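Long-range contacts in B-type Cna protein (Enterococcus faecium, PDB 6FWY), which is of unknown function but carries a slipknotted thioester domain of a surface-anchored TIE protein and may, like related domains, mediate covalent adhesion: residues P155-A163 / E266-S274; E35-K43 / W103-W111. One frame throughout, in Å; residues are numbered along the deposited sequence.

Interaction 1 (P155-A163 / E266-S274)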
loop_
_atom_site.group_PDB
_atom_site.type_symbol
_atom_site.label_atom_id
_atom_site.label_comp_id
_atom_site.label_asym_id
_atom_site.label_seq_id
_atom_site.Cartn_x
_atom_site.Cartn_y
_atom_site.Cartn_z
ATOM N N PRO A 155 4.643 -1.514 0.766
ATOM C CA PRO A 155 3.927 -0.318 0.281
ATOM C C PRO A 155 4.682 1.021 0.485
ATOM O O PRO A 155 4.066 2.090 0.403
ATOM C CB PRO A 155 2.630 -0.352 1.099
ATOM C CG PRO A 155 3.040 -0.983 2.387
ATOM C CD PRO A 155 4.078 -2.007 2.043
ATOM N N ASN A 156 5.981 0.964 0.746
ATOM C CA ASN A 156 6.806 2.132 0.989
ATOM C C ASN A 156 6.683 3.205 -0.121
ATOM O O ASN A 156 6.676 2.893 -1.302
ATOM C CB ASN A 156 8.280 1.713 1.163
ATOM C CG ASN A 156 9.218 2.899 1.369
ATOM O OD1 ASN A 156 9.196 3.520 2.415
ATOM N ND2 ASN A 156 10.040 3.215 0.362
ATOM N N THR A 157 6.539 4.452 0.318
ATOM C CA THR A 157 6.572 5.619 -0.549
ATOM C C THR A 157 8.016 6.106 -0.597
ATOM O O THR A 157 8.596 6.417 0.434
ATOM C CB THR A 157 5.629 6.729 -0.020
ATOM O OG1 THR A 157 4.276 6.283 -0.140
ATOM C CG2 THR A 157 5.779 8.037 -0.819
ATOM N N GLU A 158 8.591 6.117 -1.793
ATOM C CA GLU A 158 9.883 6.744 -2.043
ATOM C C GLU A 158 9.607 8.202 -2.401
ATOM O O GLU A 158 8.704 8.488 -3.201
ATOM C CB GLU A 158 10.612 6.076 -3.215
ATOM C CG GLU A 158 10.895 4.585 -3.070
ATOM C CD GLU A 158 11.373 3.939 -4.378
ATOM O OE1 GLU A 158 11.352 4.621 -5.444
ATOM O OE2 GLU A 158 11.797 2.739 -4.366
ATOM N N PHE A 159 10.376 9.118 -1.819
ATOM C CA PHE A 159 10.321 10.530 -2.193
ATOM C C PHE A 159 11.676 11.196 -2.005
ATOM O O PHE A 159 12.307 11.064 -0.954
ATOM C CB PHE A 159 9.239 11.259 -1.396
ATOM C CG PHE A 159 9.210 12.740 -1.624
ATOM C CD1 PHE A 159 9.178 13.271 -2.917
ATOM C CD2 PHE A 159 9.199 13.607 -0.551
ATOM C CE1 PHE A 159 9.147 14.642 -3.132
ATOM C CE2 PHE A 159 9.180 14.975 -0.752
ATOM C CZ PHE A 159 9.141 15.502 -2.049
ATOM N N SER A 160 12.112 11.924 -3.032
ATOM C CA SER A 160 13.364 12.655 -2.968
ATOM C C SER A 160 13.318 13.957 -3.772
ATOM O O SER A 160 12.632 14.057 -4.795
ATOM C CB SER A 160 14.502 11.779 -3.480
ATOM O OG SER A 160 14.312 11.471 -4.845
ATOM N N ILE A 161 14.053 14.945 -3.260
ATOM C CA ILE A 161 14.377 16.162 -3.977
ATOM C C ILE A 161 15.892 16.212 -4.045
ATOM O O ILE A 161 16.546 16.166 -3.025
ATOM C CB ILE A 161 13.811 17.403 -3.254
ATOM C CG1 ILE A 161 12.281 17.329 -3.221
ATOM C CG2 ILE A 161 14.306 18.689 -3.918
ATOM C CD1 ILE A 161 11.595 18.402 -2.440
ATOM N N THR A 162 16.434 16.318 -5.253
ATOM C CA THR A 162 17.877 16.273 -5.487
ATOM C C THR A 162 18.318 17.442 -6.377
ATOM O O THR A 162 17.737 17.671 -7.432
ATOM C CB THR A 162 18.263 14.932 -6.152
ATOM O OG1 THR A 162 17.611 13.862 -5.454
ATOM C CG2 THR A 162 19.779 14.697 -6.125
ATOM N N ALA A 163 19.329 18.178 -5.934
ATOM C CA ALA A 163 19.907 19.289 -6.696
ATOM C C ALA A 163 20.548 18.704 -7.938
ATOM O O ALA A 163 21.263 17.704 -7.846
ATOM C CB ALA A 163 20.947 20.026 -5.869
ATOM N N GLU A 266 -0.832 9.705 1.918
ATOM C CA GLU A 266 0.343 9.685 2.782
ATOM C C GLU A 266 1.159 10.966 2.585
ATOM O O GLU A 266 1.349 11.412 1.461
ATOM C CB GLU A 266 1.218 8.454 2.480
ATOM C CG GLU A 266 2.515 8.367 3.281
ATOM C CD GLU A 266 3.360 7.157 2.905
ATOM O OE1 GLU A 266 2.962 6.391 1.999
ATOM O OE2 GLU A 266 4.424 6.926 3.549
ATOM N N THR A 267 1.639 11.537 3.686
ATOM C CA THR A 267 2.620 12.630 3.648
ATOM C C THR A 267 4.015 12.097 4.026
ATOM O O THR A 267 4.139 11.259 4.908
ATOM C CB THR A 267 2.259 13.775 4.604
ATOM O OG1 THR A 267 2.078 13.256 5.926
ATOM C CG2 THR A 267 1.001 14.510 4.158
ATOM N N LYS A 268 5.040 12.584 3.345
ATOM C CA LYS A 268 6.404 12.155 3.579
ATOM C C LYS A 268 7.421 13.215 3.186
ATOM O O LYS A 268 7.351 13.755 2.087
ATOM C CB LYS A 268 6.703 10.871 2.804
ATOM C CG LYS A 268 8.043 10.221 3.182
ATOM C CD LYS A 268 8.078 8.764 2.745
ATOM C CE LYS A 268 9.424 8.147 3.040
ATOM N NZ LYS A 268 9.196 6.677 3.192
ATOM N N ASP A 269 8.368 13.479 4.083
ATOM C CA ASP A 269 9.405 14.490 3.886
ATOM C C ASP A 269 10.571 14.012 3.029
ATOM O O ASP A 269 10.977 12.852 3.107
ATOM C CB ASP A 269 9.991 14.947 5.229
ATOM C CG ASP A 269 9.069 15.871 5.993
ATOM O OD1 ASP A 269 7.981 16.186 5.493
ATOM O OD2 ASP A 269 9.444 16.315 7.102
ATOM N N SER A 270 11.123 14.942 2.249
ATOM C CA SER A 270 12.423 14.788 1.624
ATOM C C SER A 270 13.500 15.007 2.680
ATOM O O SER A 270 13.201 15.383 3.805
ATOM C CB SER A 270 12.601 15.861 0.531
ATOM O OG SER A 270 12.781 17.148 1.103
ATOM N N LYS A 271 14.750 14.859 2.279
ATOM C CA LYS A 271 15.850 15.407 3.060
ATOM C C LYS A 271 15.894 16.949 3.045
ATOM O O LYS A 271 15.218 17.604 2.250
ATOM C CB LYS A 271 17.182 14.878 2.527
ATOM C CG LYS A 271 17.311 13.365 2.584
ATOM C CD LYS A 271 18.281 12.849 1.531
ATOM C CE LYS A 271 18.328 11.325 1.560
ATOM N NZ LYS A 271 19.702 10.874 1.218
ATOM N N SER A 272 16.704 17.503 3.932
ATOM C CA SER A 272 16.993 18.918 3.974
ATOM C C SER A 272 17.996 19.288 2.876
ATOM O O SER A 272 19.004 18.612 2.704
ATOM C CB SER A 272 17.560 19.294 5.340
ATOM O OG SER A 272 17.772 20.706 5.425
ATOM N N LEU A 273 17.704 20.351 2.145
ATOM C CA LEU A 273 18.563 20.855 1.063
ATOM C C LEU A 273 18.995 22.270 1.350
ATOM O O LEU A 273 18.255 23.006 1.981
ATOM C CB LEU A 273 17.781 20.828 -0.248
ATOM C CG LEU A 273 17.369 19.414 -0.665
ATOM C CD1 LEU A 273 15.885 19.323 -0.942
ATOM C CD2 LEU A 273 18.190 18.991 -1.869
ATOM N N SER A 274 20.191 22.637 0.902
ATOM C CA SER A 274 20.697 24.019 0.971
ATOM C C SER A 274 21.085 24.555 -0.400
ATOM O O SER A 274 21.699 23.846 -1.185
ATOM C CB SER A 274 21.933 24.127 1.882
ATOM O OG SER A 274 21.605 23.787 3.207
HETATM O O HOH W 1 2.536 3.687 2.006
HETATM O O HOH W 2 6.280 4.911 3.057
HETATM O O HOH W 3 15.469 14.129 -0.725
#

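Interaction 2 (E35-K43 / W103-W111)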
loop_
_atom_site.group_PDB
_atom_site.type_symbol
_atom_site.label_atom_id
_atom_site.label_comp_id
_atom_site.label_asym_id
_atom_site.label_seq_id
_atom_site.Cartn_x
_atom_site.Cartn_y
_atom_site.Cartn_z
ATOM N N GLU A 35 -11.268 -30.561 10.229
ATOM C CA GLU A 35 -12.303 -29.533 10.259
ATOM C C GLU A 35 -12.341 -28.799 8.893
ATOM O O GLU A 35 -11.295 -28.455 8.339
ATOM C CB GLU A 35 -12.016 -28.540 11.375
ATOM C CG GLU A 35 -13.071 -27.472 11.538
ATOM C CD GLU A 35 -12.805 -26.514 12.686
ATOM O OE1 GLU A 35 -12.489 -26.974 13.818
ATOM O OE2 GLU A 35 -12.977 -25.285 12.481
ATOM N N TRP A 36 -13.548 -28.603 8.359
ATOM C CA TRP A 36 -13.725 -27.910 7.075
ATOM C C TRP A 36 -13.468 -26.415 7.256
ATOM O O TRP A 36 -13.731 -25.848 8.327
ATOM C CB TRP A 36 -15.122 -28.114 6.481
ATOM C CG TRP A 36 -15.409 -29.492 5.961
ATOM C CD1 TRP A 36 -14.794 -30.679 6.331
ATOM C CD2 TRP A 36 -16.441 -29.855 5.045
ATOM N NE1 TRP A 36 -15.372 -31.734 5.677
ATOM C CE2 TRP A 36 -16.381 -31.263 4.878
ATOM C CE3 TRP A 36 -17.405 -29.130 4.332
ATOM C CZ2 TRP A 36 -17.252 -31.954 4.018
ATOM C CZ3 TRP A 36 -18.268 -29.824 3.475
ATOM C CH2 TRP A 36 -18.180 -31.230 3.330
ATOM N N MET A 37 -12.928 -25.815 6.198
ATOM C CA MET A 37 -12.664 -24.388 6.168
ATOM C C MET A 37 -13.401 -23.761 4.982
ATOM O O MET A 37 -12.820 -23.506 3.928
ATOM C CB MET A 37 -11.165 -24.142 6.104
ATOM C CG MET A 37 -10.425 -24.531 7.378
ATOM S SD MET A 37 -10.903 -23.516 8.777
ATOM C CE MET A 37 -10.254 -24.404 10.148
ATOM N N ILE A 38 -14.693 -23.536 5.194
ATOM C CA ILE A 38 -15.582 -22.993 4.183
ATOM C C ILE A 38 -15.348 -21.466 4.140
ATOM O O ILE A 38 -14.792 -20.880 5.089
ATOM C CB ILE A 38 -17.078 -23.308 4.442
ATOM C CG1 ILE A 38 -17.660 -22.412 5.563
ATOM C CG2 ILE A 38 -17.290 -24.790 4.746
ATOM C CD1 ILE A 38 -19.083 -22.707 5.963
ATOM N N SER A 39 -15.773 -20.849 3.034
ATOM C CA SER A 39 -15.649 -19.409 2.883
ATOM C C SER A 39 -16.594 -18.855 1.828
ATOM O O SER A 39 -17.009 -19.563 0.894
ATOM C CB SER A 39 -14.222 -19.019 2.528
ATOM O OG SER A 39 -13.991 -17.668 2.863
ATOM N N SER A 40 -16.909 -17.574 2.013
ATOM C CA SER A 40 -17.685 -16.786 1.055
ATOM C C SER A 40 -16.832 -15.624 0.563
ATOM O O SER A 40 -16.247 -14.899 1.359
ATOM C CB SER A 40 -18.920 -16.217 1.722
ATOM O OG SER A 40 -19.832 -17.224 2.070
ATOM N N GLN A 41 -16.783 -15.441 -0.747
ATOM C CA GLN A 41 -16.012 -14.342 -1.315
ATOM C C GLN A 41 -16.778 -13.014 -1.107
ATOM O O GLN A 41 -17.999 -12.935 -1.314
ATOM C CB GLN A 41 -15.755 -14.598 -2.790
ATOM C CG GLN A 41 -14.748 -13.663 -3.442
ATOM C CD GLN A 41 -14.628 -13.919 -4.930
ATOM O OE1 GLN A 41 -13.657 -14.526 -5.401
ATOM N NE2 GLN A 41 -15.642 -13.524 -5.661
ATOM N N PHE A 42 -16.046 -11.992 -0.670
ATOM C CA PHE A 42 -16.601 -10.664 -0.473
ATOM C C PHE A 42 -15.636 -9.553 -0.921
ATOM O O PHE A 42 -14.418 -9.767 -1.043
ATOM C CB PHE A 42 -17.032 -10.457 0.982
ATOM C CG PHE A 42 -15.903 -10.507 1.976
ATOM C CD1 PHE A 42 -15.439 -11.738 2.470
ATOM C CD2 PHE A 42 -15.292 -9.334 2.430
ATOM C CE1 PHE A 42 -14.419 -11.781 3.394
ATOM C CE2 PHE A 42 -14.261 -9.375 3.358
ATOM C CZ PHE A 42 -13.825 -10.599 3.837
ATOM N N LYS A 43 -16.234 -8.370 -1.160
ATOM C CA LYS A 43 -15.548 -7.175 -1.598
ATOM C C LYS A 43 -15.967 -6.027 -0.699
ATOM O O LYS A 43 -17.075 -6.038 -0.149
ATOM C CB LYS A 43 -16.011 -6.764 -3.002
ATOM C CG LYS A 43 -15.670 -7.715 -4.133
ATOM C CD LYS A 43 -16.410 -7.321 -5.416
ATOM C CE LYS A 43 -15.504 -7.359 -6.644
ATOM N NZ LYS A 43 -16.154 -6.685 -7.817
ATOM N N TRP A 103 -8.746 -17.630 -5.694
ATOM C CA TRP A 103 -9.256 -16.894 -4.543
ATOM C C TRP A 103 -9.099 -17.677 -3.228
ATOM O O TRP A 103 -8.625 -17.122 -2.235
ATOM C CB TRP A 103 -10.720 -16.508 -4.748
ATOM C CG TRP A 103 -11.433 -16.200 -3.458
ATOM C CD1 TRP A 103 -11.233 -15.135 -2.631
ATOM C CD2 TRP A 103 -12.440 -16.994 -2.849
ATOM N NE1 TRP A 103 -12.060 -15.217 -1.543
ATOM C CE2 TRP A 103 -12.814 -16.351 -1.648
ATOM C CE3 TRP A 103 -13.053 -18.207 -3.192
ATOM C CZ2 TRP A 103 -13.793 -16.867 -0.788
ATOM C CZ3 TRP A 103 -14.021 -18.725 -2.342
ATOM C CH2 TRP A 103 -14.387 -18.051 -1.155
ATOM N N TYR A 104 -9.487 -18.952 -3.217
ATOM C CA TYR A 104 -9.409 -19.752 -1.986
ATOM C C TYR A 104 -7.971 -19.940 -1.519
ATOM O O TYR A 104 -7.683 -19.875 -0.312
ATOM C CB TYR A 104 -10.097 -21.110 -2.159
ATOM C CG TYR A 104 -10.223 -21.882 -0.870
ATOM C CD1 TYR A 104 -11.270 -21.636 0.015
ATOM C CD2 TYR A 104 -9.300 -22.860 -0.541
ATOM C CE1 TYR A 104 -11.390 -22.349 1.208
ATOM C CE2 TYR A 104 -9.415 -23.581 0.643
ATOM C CZ TYR A 104 -10.460 -23.316 1.506
ATOM O OH TYR A 104 -10.578 -24.027 2.662
ATOM N N ALA A 105 -7.073 -20.199 -2.467
ATOM C CA ALA A 105 -5.628 -20.266 -2.191
ATOM C C ALA A 105 -5.150 -19.018 -1.487
ATOM O O ALA A 105 -4.383 -19.106 -0.541
ATOM C CB ALA A 105 -4.834 -20.449 -3.481
ATOM N N THR A 106 -5.628 -17.865 -1.933
ATOM C CA THR A 106 -5.251 -16.607 -1.316
ATOM C C THR A 106 -5.863 -16.497 0.093
ATOM O O THR A 106 -5.186 -16.075 1.020
ATOM C CB THR A 106 -5.615 -15.390 -2.214
ATOM O OG1 THR A 106 -5.219 -15.644 -3.565
ATOM C CG2 THR A 106 -4.916 -14.160 -1.751
ATOM N N GLN A 107 -7.120 -16.890 0.250
ATOM C CA GLN A 107 -7.775 -16.892 1.569
ATOM C C GLN A 107 -7.055 -17.839 2.551
ATOM O O GLN A 107 -6.984 -17.567 3.748
ATOM C CB GLN A 107 -9.263 -17.265 1.428
ATOM C CG GLN A 107 -10.053 -17.427 2.731
ATOM C CD GLN A 107 -10.030 -16.171 3.584
ATOM O OE1 GLN A 107 -10.694 -15.197 3.275
ATOM N NE2 GLN A 107 -9.259 -16.196 4.660
ATOM N N LEU A 108 -6.528 -18.942 2.029
ATOM C CA LEU A 108 -5.774 -19.884 2.851
ATOM C C LEU A 108 -4.509 -19.206 3.407
ATOM O O LEU A 108 -4.237 -19.279 4.592
ATOM C CB LEU A 108 -5.458 -21.135 2.026
ATOM C CG LEU A 108 -4.894 -22.372 2.713
ATOM C CD1 LEU A 108 -5.726 -22.831 3.919
ATOM C CD2 LEU A 108 -4.834 -23.448 1.636
ATOM N N VAL A 109 -3.785 -18.485 2.549
ATOM C CA VAL A 109 -2.663 -17.628 2.972
ATOM C C VAL A 109 -3.102 -16.623 4.051
ATOM O O VAL A 109 -2.456 -16.508 5.094
ATOM C CB VAL A 109 -2.020 -16.871 1.783
ATOM C CG1 VAL A 109 -0.986 -15.846 2.256
ATOM C CG2 VAL A 109 -1.382 -17.866 0.842
ATOM N N SER A 110 -4.194 -15.921 3.809
ATOM C CA SER A 110 -4.721 -14.990 4.807
ATOM C C SER A 110 -4.940 -15.638 6.195
ATOM O O SER A 110 -4.546 -15.079 7.214
ATOM C CB SER A 110 -6.029 -14.358 4.319
ATOM O OG SER A 110 -6.480 -13.370 5.222
ATOM N N TRP A 111 -5.566 -16.810 6.211
ATOM C CA TRP A 111 -5.846 -17.516 7.463
ATOM C C TRP A 111 -4.558 -17.880 8.214
ATOM O O TRP A 111 -4.477 -17.711 9.417
ATOM C CB TRP A 111 -6.686 -18.773 7.219
ATOM C CG TRP A 111 -8.176 -18.549 7.010
ATOM C CD1 TRP A 111 -8.970 -17.600 7.612
ATOM C CD2 TRP A 111 -9.048 -19.323 6.185
ATOM N NE1 TRP A 111 -10.261 -17.751 7.218
ATOM C CE2 TRP A 111 -10.345 -18.788 6.336
ATOM C CE3 TRP A 111 -8.860 -20.403 5.326
ATOM C CZ2 TRP A 111 -11.452 -19.297 5.648
ATOM C CZ3 TRP A 111 -9.959 -20.930 4.664
ATOM C CH2 TRP A 111 -11.230 -20.378 4.817
HETATM O O HOH W 4 -13.182 -12.905 -0.088
#

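Interaction 1 (P155-A163 / E266-S274)
Thr157, Phe159 and Ile161 look across at Glu266, Lys268, Ser270 and Leu273, joining two segments that run 25° apart end to end through side chains, backbone carbonyls and water. At Pro155 the link is a water that donates both to Pro155 O and to Glu266 OE1. The next residue, Asn156, brings OD1 to 3.3 Å from Lys268 NZ, and its side chain crosses the lysine chain at about a right angle. A second water accepts from Thr157 N and donates to Asn156 OD1 and to Glu266 OE2. Thr157 OG1 donates to Glu266 OE1 at 2.5 Å, reaching the oxygen from above the carboxylate plane, 55° out of it. Glu266 is stretched out from the backbone toward this hydroxyl, which Lys183 NZ also approaches by a hydrogen bond, so OG1 links two oppositely charged side chains. Thr157 O accepts from Lys268 NZ at 2.8 Å, the ammonium lying almost in line with the C=O bond (161°) and carried there by a fully extended chain. Phe159 brings the CD2-CE2 side of its ring up to the backbone of 268-270, with Asp269 C at the ring edge: CD2 lies 3.2 Å from Lys268 O and CE2 3.8 Å from Ser270 CB. Polar partners then give way to hydrocarbon at Ile161, where CD1 rests beside Ser270 and CG2 presses Leu273 CD1 at 3.4 Å, closer than usual for two carbons. A third water accepts from Ile161 N and Lys271 N. The contact is sheet-to-sheet packing. Strand 159-169, outermost in a five-stranded antiparallel sheet, pairs with strand 172-181, whose Tyr177 touches both Ile161 and Leu273, while strand 258-277 belongs to the larger sheet and pairs there with strand 231-250, which contributes Ala239 against Phe159.

Interaction 2 (E35-K43 / W103-W111)
Trp103, Tyr104 and Trp111 of a helix in the thioester domain pack beneath strand 39-43 and the turn before it, a helix-on-sheet arrangement in which the short axes cross at 97° and approach to 10.1 Å. The helix carries the sequence Thr-Gln-Leu-Val-Ser-Trp from Thr106 to Trp111, consistent with the TQ motif of thioester domains, and Gln107 OE1 and Ser110 OG bond the backbone of Cys52, probably the thioester cysteine. The tight part lies on the indoles. Gln41, its CG anti to the backbone N (chi1 -169°), lays its aliphatic chain across Trp103: CG sits over the five-membered ring, 3.7 Å from its centroid, in a CH-pi contact. Farther along, Gln41 OE1 stands 3.4 Å from Trp103 CG over the same indole, with the amide nearly upright to it (79°), while NE2 bonds Thr17 OG1. Ser39 fills the step between the helix side chains, OG lying 3.7 Å from Trp103 CZ2 and close to Gln107 CG. One hydrogen bond joins the segments directly: Tyr104 OH donates to Met37 O at 2.6 Å, in the carbonyl plane and on a lone pair, which ties the phenol to the turn. Met37 CB packs on Trp111 CZ3 at 3.7 Å, and the chain then bends at chi2, leaving SD in a more distant Met-aromatic contact above the six-membered ring. The other side of the segment is looser: Ile38 and Ser40 point away from the helix, Ile38 is exposed, and its nearest approach to Trp111 is by its carbonyl oxygen, at the ring edge. Past Gln41 the gap is bridged by water, which accepts from Trp103 NE1 at 3.0 Å and from Phe42 N at 3.1 Å.

How the interactions relate
Interactions 1 and 2 lie on opposite sides of the chain's centre, about 38 Å apart between centres and about 15 Å between nearest atoms. They follow one another along the chain, yet both use the large antiparallel sheet: interaction 2 sets helix 99-113 under its strand 32-44, whereas interaction 1 sets strand 258-277 against the edge strand of the smaller sheet. Both are partly buried, but the helix face of interaction 2 is wholly buried and rich in aromatic rings. Interaction 1 is mixed, grading from charged and hydrated at one end to aliphatic at the other. Water contributes to each, more heavily in interaction 1.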